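Local coordinates for SAG family member (Sag19) (Eimeria tenella, PDB 6ZZB), which is a major surface antigen of Eimeria tenella whose molecular function is unknown, though its surface location would allow a role in contact with the host, at residues A[219-223]-A[224-228]. Sequence-based numbering, arbitrary orientation.
Sequences KPFTA and ELYNA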
loop_
_atom_site.group_PDB
_atom_site.type_symbol
_atom_site.label_atom_id
_atom_site.label_comp_id
_atom_site.label_asym_id
_atom_site.label_seq_id
_atom_site.Cartn_x
_atom_site.Cartn_y
_atom_site.Cartn_z
ATOM N N LYS A 219 -5.529 2.726 15.798
ATOM C CA LYS A 219 -6.898 3.088 15.371
ATOM C C LYS A 219 -6.759 3.866 14.073
ATOM O O LYS A 219 -6.233 4.963 14.038
ATOM C CB LYS A 219 -7.573 3.868 16.495
ATOM C CG LYS A 219 -7.832 3.011 17.729
ATOM C CD LYS A 219 -8.841 3.573 18.676
ATOM C CE LYS A 219 -9.129 2.623 19.818
ATOM N NZ LYS A 219 -9.848 3.319 20.910
ATOM N N PRO A 220 -7.107 3.268 12.921
ATOM C CA PRO A 220 -6.846 3.937 11.652
ATOM C C PRO A 220 -7.651 5.206 11.352
ATOM O O PRO A 220 -7.158 6.041 10.660
ATOM C CB PRO A 220 -7.155 2.829 10.628
ATOM C CG PRO A 220 -8.160 1.970 11.341
ATOM C CD PRO A 220 -7.655 1.916 12.768
ATOM N N PHE A 221 -8.832 5.357 11.953
ATOM C CA PHE A 221 -9.732 6.502 11.686
ATOM C C PHE A 221 -10.300 7.068 12.990
ATOM O O PHE A 221 -10.759 6.295 13.825
ATOM C CB PHE A 221 -10.903 6.068 10.806
ATOM C CG PHE A 221 -10.500 5.354 9.544
ATOM C CD1 PHE A 221 -9.853 6.014 8.513
ATOM C CD2 PHE A 221 -10.745 4.009 9.413
ATOM C CE1 PHE A 221 -9.487 5.319 7.370
ATOM C CE2 PHE A 221 -10.385 3.324 8.272
ATOM C CZ PHE A 221 -9.764 3.987 7.255
ATOM N N THR A 222 -10.321 8.383 13.076
ATOM C CA THR A 222 -11.178 9.095 14.055
ATOM C C THR A 222 -12.633 8.945 13.620
ATOM O O THR A 222 -12.911 8.732 12.409
ATOM C CB THR A 222 -10.820 10.573 14.161
ATOM O OG1 THR A 222 -11.103 11.176 12.902
ATOM C CG2 THR A 222 -9.388 10.794 14.595
ATOM N N ALA A 223 -13.561 9.090 14.559
ATOM C CA ALA A 223 -14.999 9.123 14.231
ATOM C C ALA A 223 -15.282 10.242 13.227
ATOM O O ALA A 223 -16.095 10.013 12.331
ATOM C CB ALA A 223 -15.818 9.262 15.504
ATOM N N GLU A 224 -14.639 11.404 13.353
ATOM C CA GLU A 224 -14.914 12.580 12.513
ATOM C C GLU A 224 -14.557 12.200 11.075
ATOM O O GLU A 224 -15.344 12.446 10.150
ATOM C CB GLU A 224 -14.113 13.775 13.032
ATOM C CG GLU A 224 -14.396 15.052 12.282
ATOM C CD GLU A 224 -13.575 16.242 12.755
ATOM O OE1 GLU A 224 -12.544 16.029 13.435
ATOM O OE2 GLU A 224 -13.964 17.367 12.430
ATOM N N LEU A 225 -13.361 11.623 10.883
ATOM C CA LEU A 225 -12.942 11.251 9.513
ATOM C C LEU A 225 -13.875 10.142 8.985
ATOM O O LEU A 225 -14.323 10.245 7.835
ATOM C CB LEU A 225 -11.476 10.808 9.502
ATOM C CG LEU A 225 -11.001 10.296 8.143
ATOM C CD1 LEU A 225 -11.166 11.359 7.077
ATOM C CD2 LEU A 225 -9.561 9.825 8.212
ATOM N N TYR A 226 -14.190 9.131 9.792
ATOM C CA TYR A 226 -15.021 7.993 9.327
ATOM C C TYR A 226 -16.405 8.514 8.915
ATOM O O TYR A 226 -16.902 8.123 7.853
ATOM C CB TYR A 226 -15.067 6.863 10.350
ATOM C CG TYR A 226 -15.368 5.526 9.713
ATOM C CD1 TYR A 226 -14.511 4.960 8.777
ATOM C CD2 TYR A 226 -16.523 4.843 10.007
ATOM C CE1 TYR A 226 -14.799 3.744 8.168
ATOM C CE2 TYR A 226 -16.821 3.624 9.430
ATOM C CZ TYR A 226 -15.959 3.066 8.501
ATOM O OH TYR A 226 -16.231 1.867 7.901
ATOM N N ASN A 227 -16.980 9.414 9.714
ATOM C CA ASN A 227 -18.291 10.028 9.388
ATOM C C ASN A 227 -18.183 10.784 8.066
ATOM O O ASN A 227 -19.118 10.675 7.257
ATOM C CB ASN A 227 -18.798 10.944 10.504
ATOM C CG ASN A 227 -19.201 10.188 11.755
ATOM O OD1 ASN A 227 -19.203 10.749 12.851
ATOM N ND2 ASN A 227 -19.532 8.914 11.619
ATOM N N ALA A 228 -17.072 11.491 7.827
ATOM C CA ALA A 228 -16.881 12.270 6.583
ATOM C C ALA A 228 -16.794 11.324 5.380
ATOM O O ALA A 228 -17.275 11.676 4.303
ATOM C CB ALA A 228 -15.660 13.161 6.685
#
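T222 caps the start of helix 223-231 by accepting a hydrogen bond from L225. Its OG1 lies 3.1 Å from the backbone N of L225, in a nearly straight bond (165° at the hydrogen). The side chain can do this because chi1 of 65° sets the hydroxyl between the backbone N and the carbonyl carbon. Threonine suits the place: its hydroxyl, one bond from CB, reaches back to an amide of the first turn, which lacks a carbonyl partner from a preceding turn. Regular backbone bonding begins at the same residue, with Y226 N donating to T222 O (2.9 Å) and N227 N to A223 O (2.8 Å). At the first helical position, A223 carries just an unbranched methyl, pointing away overall, and alanine takes up helical backbone angles readily.

Apolar packing holds the loop end against the helix. The CB of F221, immediately before the cap, points toward the helix, and L225 CD2 meets the ring edge near its plane, 3.8 Å from F221 CD1. The other ortho carbon of F221, CD2, lies 3.9 Å from Y226 CD1; the two aromatic planes meet obliquely, inclined at 34° with centroids 5.6 Å apart. P220 CB rests over one face of the F221 ring, displaced toward its rim. F221 and Y226 both also touch L153 of helix 138-155, and Y226 makes edge-to-face contacts with F158 and W230. The whole is a threonine N-cap joined to a hydrophobic staple between F221 (N') and Y226 (N4), starting the C-terminal helix and seating it against helix 138-155.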